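Long-range contacts in Tv2483 (Treponema vincentii, PDB 6DET), which binds L-arginine with high selectivity and probably delivers it, as a solute-binding lipoprotein, to an ABC transporter for uptake: residues V95-A100 with A222-D227; I125-A130 with Y207-E212. One frame throughout, in Å; residues are numbered along the deposited sequence.

Contact 1: V95-A100 with A222-D227; sequences VIDCIA and AFRQAD
Ala222 pairs with Ile99 through two backbone bonds, Ala222 N to Ile99 O at 3.1 Å and Ile99 N to Ala222 O at 2.9 Å, while its methyl group packs against Ile99 CB and CD1. Phe223, turned to the other side of the sheet, lays one ring face against Cys98: CB sits 3.6 Å from the ring centroid in a CH-pi contact, and SG approaches obliquely from farther off. Beyond the paired residues, Arg224 takes over with its side chain. A bend at chi3 (-73°) brings the guanidinium back to the loop preceding strand 98-104, where NH1 donates to Ile96 O at 2.8 Å and also to Leu91 O. NH2 donates a nearly straight hydrogen bond to Asp97 OD1 (3.0 Å, 171°), part of a salt bridge, with the carboxylate and guanidinium planes perpendicular. Asp97 OD2 accepts from Val39 N, so this carboxylate is held at both oxygens. At the far end of a type I turn that begins at Arg224, Asp227 OD2 accepts from Arg224 NE at 2.8 Å. One water donates to Asp97 O and Asp227 OD2 and accepts from Arg224 N. The result is an antiparallel strand pair flanked by a salt-bridge network, in one lobe of a family 3 solute-binding protein.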
loop_
_atom_site.group_PDB
_atom_site.type_symbol
_atom_site.label_atom_id
_atom_site.label_comp_id
_atom_site.label_asym_id
_atom_site.label_seq_id
_atom_site.Cartn_x
_atom_site.Cartn_y
_atom_site.Cartn_z
ATOM N N VAL A 95 -5.944 6.514 -17.486
ATOM C CA VAL A 95 -4.556 6.959 -17.443
ATOM C C VAL A 95 -3.652 5.839 -16.944
ATOM O O VAL A 95 -2.532 5.665 -17.449
ATOM C CB VAL A 95 -4.418 8.223 -16.571
ATOM C CG1 VAL A 95 -2.949 8.636 -16.482
ATOM C CG2 VAL A 95 -5.269 9.346 -17.149
ATOM N N ILE A 96 -4.112 5.081 -15.940
ATOM C CA ILE A 96 -3.445 3.872 -15.471
ATOM C C ILE A 96 -4.391 2.689 -15.650
ATOM O O ILE A 96 -5.594 2.854 -15.846
ATOM C CB ILE A 96 -2.997 3.978 -14.014
ATOM C CG1 ILE A 96 -4.214 4.187 -13.101
ATOM C CG2 ILE A 96 -2.041 5.174 -13.920
ATOM C CD1 ILE A 96 -3.880 4.464 -11.569
ATOM N N ASP A 97 -3.822 1.487 -15.541
ATOM C CA ASP A 97 -4.591 0.240 -15.632
ATOM C C ASP A 97 -4.803 -0.424 -14.277
ATOM O O ASP A 97 -5.707 -1.266 -14.139
ATOM C CB ASP A 97 -3.883 -0.751 -16.567
ATOM C CG ASP A 97 -3.829 -0.249 -18.013
ATOM O OD1 ASP A 97 -4.850 0.276 -18.502
ATOM O OD2 ASP A 97 -2.773 -0.388 -18.658
ATOM N N CYS A 98 -3.978 -0.093 -13.295
ATOM C CA CYS A 98 -4.087 -0.700 -11.974
ATOM C C CYS A 98 -3.298 0.162 -11.003
ATOM O O CYS A 98 -2.572 1.081 -11.408
ATOM C CB CYS A 98 -3.577 -2.136 -11.984
ATOM S SG CYS A 98 -1.844 -2.330 -12.360
ATOM N N ILE A 99 -3.462 -0.136 -9.710
ATOM C CA ILE A 99 -2.863 0.649 -8.627
ATOM C C ILE A 99 -2.139 -0.312 -7.696
ATOM O O ILE A 99 -2.713 -1.326 -7.293
ATOM C CB ILE A 99 -3.912 1.430 -7.818
ATOM C CG1 ILE A 99 -4.822 2.272 -8.726
ATOM C CG2 ILE A 99 -3.199 2.358 -6.812
ATOM C CD1 ILE A 99 -6.119 2.683 -8.053
ATOM N N ALA A 100 -0.869 -0.026 -7.419
ATOM C CA ALA A 100 -0.074 -0.788 -6.465
ATOM C C ALA A 100 0.400 0.198 -5.384
ATOM O O ALA A 100 -0.365 1.086 -5.003
ATOM C CB ALA A 100 1.063 -1.514 -7.200
ATOM N N ALA A 222 -5.340 -2.944 -7.336
ATOM C CA ALA A 222 -6.688 -2.460 -7.656
ATOM C C ALA A 222 -6.839 -2.200 -9.156
ATOM O O ALA A 222 -5.973 -1.566 -9.772
ATOM C CB ALA A 222 -6.992 -1.169 -6.889
ATOM N N PHE A 223 -7.975 -2.632 -9.713
ATOM C CA PHE A 223 -8.276 -2.538 -11.137
ATOM C C PHE A 223 -9.642 -1.901 -11.317
ATOM O O PHE A 223 -10.431 -1.802 -10.374
ATOM C CB PHE A 223 -8.267 -3.926 -11.799
ATOM C CG PHE A 223 -6.917 -4.548 -11.851
ATOM C CD1 PHE A 223 -6.376 -5.120 -10.708
ATOM C CD2 PHE A 223 -6.179 -4.555 -13.016
ATOM C CE1 PHE A 223 -5.140 -5.683 -10.730
ATOM C CE2 PHE A 223 -4.916 -5.118 -13.032
ATOM C CZ PHE A 223 -4.400 -5.668 -11.854
ATOM N N ARG A 224 -9.949 -1.512 -12.559
ATOM C CA ARG A 224 -11.276 -1.000 -12.842
ATOM C C ARG A 224 -12.301 -2.093 -12.593
ATOM O O ARG A 224 -12.035 -3.272 -12.813
ATOM C CB ARG A 224 -11.385 -0.544 -14.304
ATOM C CG ARG A 224 -10.708 0.796 -14.598
ATOM C CD ARG A 224 -10.725 1.134 -16.116
ATOM N NE ARG A 224 -9.773 0.292 -16.820
ATOM C CZ ARG A 224 -8.502 0.600 -17.045
ATOM N NH1 ARG A 224 -8.005 1.765 -16.645
ATOM N NH2 ARG A 224 -7.721 -0.272 -17.674
ATOM N N GLN A 225 -13.493 -1.679 -12.158
ATOM C CA GLN A 225 -14.517 -2.630 -11.727
ATOM C C GLN A 225 -14.857 -3.641 -12.814
ATOM O O GLN A 225 -15.002 -4.841 -12.541
ATOM C CB GLN A 225 -15.781 -1.874 -11.307
ATOM C CG GLN A 225 -15.595 -1.079 -10.042
ATOM C CD GLN A 225 -16.707 -0.097 -9.805
ATOM O OE1 GLN A 225 -16.825 0.920 -10.503
ATOM N NE2 GLN A 225 -17.546 -0.393 -8.828
ATOM N N ALA A 226 -14.994 -3.182 -14.049
ATOM C CA ALA A 226 -15.448 -4.045 -15.126
ATOM C C ALA A 226 -14.371 -4.991 -15.648
ATOM O O ALA A 226 -14.676 -5.838 -16.485
ATOM C CB ALA A 226 -15.948 -3.173 -16.280
ATOM N N ASP A 227 -13.114 -4.837 -15.238
ATOM C CA ASP A 227 -11.992 -5.437 -15.976
ATOM C C ASP A 227 -11.665 -6.842 -15.448
ATOM O O ASP A 227 -10.554 -7.161 -15.011
ATOM C CB ASP A 227 -10.776 -4.511 -15.916
ATOM C CG ASP A 227 -10.918 -3.278 -16.807
ATOM O OD1 ASP A 227 -12.035 -3.031 -17.336
ATOM O OD2 ASP A 227 -9.909 -2.536 -16.973
HETATM O O HOH W 1 -8.201 -2.165 -14.745
#

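Contact 2: I125-A130 with Y207-E212; sequences IVVTLA and YSIINE
Thr128 and Ser208 form the hydrogen-bonded pair of a short antiparallel strand pairing in the mixed sheet: Thr128 N donates to Ser208 O and Ser208 N to Thr128 O, both at 2.8 Å. One step on, Ile210 N donates to Val126 O at 2.9 Å. Nearby, a water accepts from Val126 N and donates to Ile210 O and Glu212 O, adding a bridge between the two segments.

Around this backbone core the side chains pack in pairs. Val126 and Ile210 lie side by side, CG1 to CG1 at 4.1 Å, with Leu140 touching the first and Leu137 the second. Val127 shares a face with Ile209, opposite that of Thr128 and Ser208, and Leu201 of helix 200-203 touches both Val127 and Ile209. With CG1 anti to the backbone N (chi1 176°), Val127 also reaches Tyr207 CB, at 3.7 Å. The Tyr207 ring extends toward helix 175-184, its hydroxyl bonded to Asp183. Farther along, Ser208 CB packs on Ala130 CA, and Leu129 CD2 meets the edge of the Tyr207 ring, 3.8 Å from CE1.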
loop_
_atom_site.group_PDB
_atom_site.type_symbol
_atom_site.label_atom_id
_atom_site.label_comp_id
_atom_site.label_asym_id
_atom_site.label_seq_id
_atom_site.Cartn_x
_atom_site.Cartn_y
_atom_site.Cartn_z
ATOM N N ILE A 125 -0.501 1.086 12.274
ATOM C CA ILE A 125 0.084 1.258 13.589
ATOM C C ILE A 125 0.255 2.753 13.845
ATOM O O ILE A 125 0.320 3.563 12.918
ATOM C CB ILE A 125 1.427 0.518 13.695
ATOM C CG1 ILE A 125 2.396 1.014 12.623
ATOM C CG2 ILE A 125 1.202 -0.979 13.519
ATOM C CD1 ILE A 125 3.789 0.483 12.735
ATOM N N VAL A 126 0.338 3.105 15.126
ATOM C CA VAL A 126 0.483 4.493 15.557
ATOM C C VAL A 126 1.887 4.679 16.101
ATOM O O VAL A 126 2.336 3.915 16.971
ATOM C CB VAL A 126 -0.571 4.877 16.601
ATOM C CG1 VAL A 126 -0.329 6.315 17.066
ATOM C CG2 VAL A 126 -1.956 4.743 15.999
ATOM N N VAL A 127 2.570 5.707 15.600
ATOM C CA VAL A 127 3.959 5.983 15.941
ATOM C C VAL A 127 4.016 7.328 16.648
ATOM O O VAL A 127 3.345 8.284 16.237
ATOM C CB VAL A 127 4.872 5.964 14.694
ATOM C CG1 VAL A 127 6.312 6.344 15.048
ATOM C CG2 VAL A 127 4.839 4.564 14.023
ATOM N N THR A 128 4.795 7.386 17.731
ATOM C CA THR A 128 5.014 8.609 18.491
ATOM C C THR A 128 6.512 8.819 18.650
ATOM O O THR A 128 7.317 7.980 18.232
ATOM C CB THR A 128 4.347 8.557 19.877
ATOM O OG1 THR A 128 4.918 7.493 20.657
ATOM C CG2 THR A 128 2.869 8.324 19.752
ATOM N N LEU A 129 6.881 9.945 19.271
ATOM C CA LEU A 129 8.251 10.136 19.730
ATOM C C LEU A 129 8.489 9.317 20.993
ATOM O O LEU A 129 7.663 9.315 21.909
ATOM C CB LEU A 129 8.518 11.614 19.992
ATOM C CG LEU A 129 8.323 12.537 18.789
ATOM C CD1 LEU A 129 8.348 13.974 19.222
ATOM C CD2 LEU A 129 9.392 12.279 17.750
ATOM N N ALA A 130 9.630 8.623 21.041
ATOM C CA ALA A 130 9.836 7.588 22.049
ATOM C C ALA A 130 10.035 8.187 23.424
ATOM O O ALA A 130 9.778 7.527 24.439
ATOM C CB ALA A 130 11.042 6.723 21.683
ATOM N N TYR A 207 11.651 6.657 17.726
ATOM C CA TYR A 207 10.214 6.564 17.558
ATOM C C TYR A 207 9.682 5.385 18.358
ATOM O O TYR A 207 10.368 4.375 18.539
ATOM C CB TYR A 207 9.843 6.408 16.073
ATOM C CG TYR A 207 10.237 7.601 15.229
ATOM C CD1 TYR A 207 9.820 8.878 15.565
ATOM C CD2 TYR A 207 11.040 7.455 14.108
ATOM C CE1 TYR A 207 10.178 9.982 14.798
ATOM C CE2 TYR A 207 11.401 8.557 13.326
ATOM C CZ TYR A 207 10.971 9.815 13.689
ATOM O OH TYR A 207 11.320 10.914 12.942
ATOM N N SER A 208 8.456 5.528 18.840
ATOM C CA SER A 208 7.800 4.502 19.631
ATOM C C SER A 208 6.531 4.065 18.916
ATOM O O SER A 208 5.807 4.890 18.353
ATOM C CB SER A 208 7.476 5.017 21.045
ATOM O OG SER A 208 6.539 4.173 21.693
ATOM N N ILE A 209 6.281 2.772 18.908
ATOM C CA ILE A 209 5.052 2.230 18.354
ATOM C C ILE A 209 4.111 1.865 19.491
ATOM O O ILE A 209 4.483 1.124 20.413
ATOM C CB ILE A 209 5.325 1.004 17.463
ATOM C CG1 ILE A 209 6.244 1.356 16.299
ATOM C CG2 ILE A 209 4.023 0.448 16.913
ATOM C CD1 ILE A 209 6.817 0.118 15.609
ATOM N N ILE A 210 2.884 2.376 19.423
ATOM C CA ILE A 210 1.861 1.942 20.365
ATOM C C ILE A 210 1.563 0.465 20.138
ATOM O O ILE A 210 1.281 0.037 19.012
ATOM C CB ILE A 210 0.594 2.796 20.214
ATOM C CG1 ILE A 210 0.909 4.283 20.428
ATOM C CG2 ILE A 210 -0.475 2.322 21.180
ATOM C CD1 ILE A 210 1.561 4.601 21.737
ATOM N N ASN A 211 1.572 -0.310 21.225
ATOM C CA ASN A 211 1.443 -1.763 21.133
ATOM C C ASN A 211 0.225 -2.172 20.308
ATOM O O ASN A 211 0.324 -3.015 19.403
ATOM C CB ASN A 211 1.366 -2.355 22.540
ATOM C CG ASN A 211 1.695 -3.829 22.569
ATOM O OD1 ASN A 211 2.862 -4.212 22.618
ATOM N ND2 ASN A 211 0.668 -4.666 22.543
ATOM N N GLU A 212 -0.933 -1.579 20.590
ATOM C CA GLU A 212 -2.164 -1.975 19.915
ATOM C C GLU A 212 -2.207 -1.357 18.517
ATOM O O GLU A 212 -2.135 -0.134 18.370
ATOM C CB GLU A 212 -3.379 -1.551 20.734
ATOM C CG GLU A 212 -4.685 -2.127 20.246
ATOM C CD GLU A 212 -5.795 -1.982 21.258
ATOM O OE1 GLU A 212 -5.728 -1.048 22.082
ATOM O OE2 GLU A 212 -6.730 -2.807 21.235
HETATM O O HOH W 2 -0.175 0.917 16.963
#

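Overall arrangement
Contacts 1 and 2 lie in different lobes, their centres 33 Å apart on opposite sides of the chain's centre and their nearest atoms about 17 Å apart. Along the chain, both segments of contact 2 fall between those of contact 1, so the polypeptide leaves one lobe, builds the other and returns. Strand 207-209 is followed directly by strand 215-223, which pairs with both 98-104 and 120-129 and thereby connects the two regions. The bound arginine, about 7 Å from the Ile99 side chain and about 11 Å from that of Ile125, lies between the lobes, as expected for the cleft of a family 3 solute-binding protein.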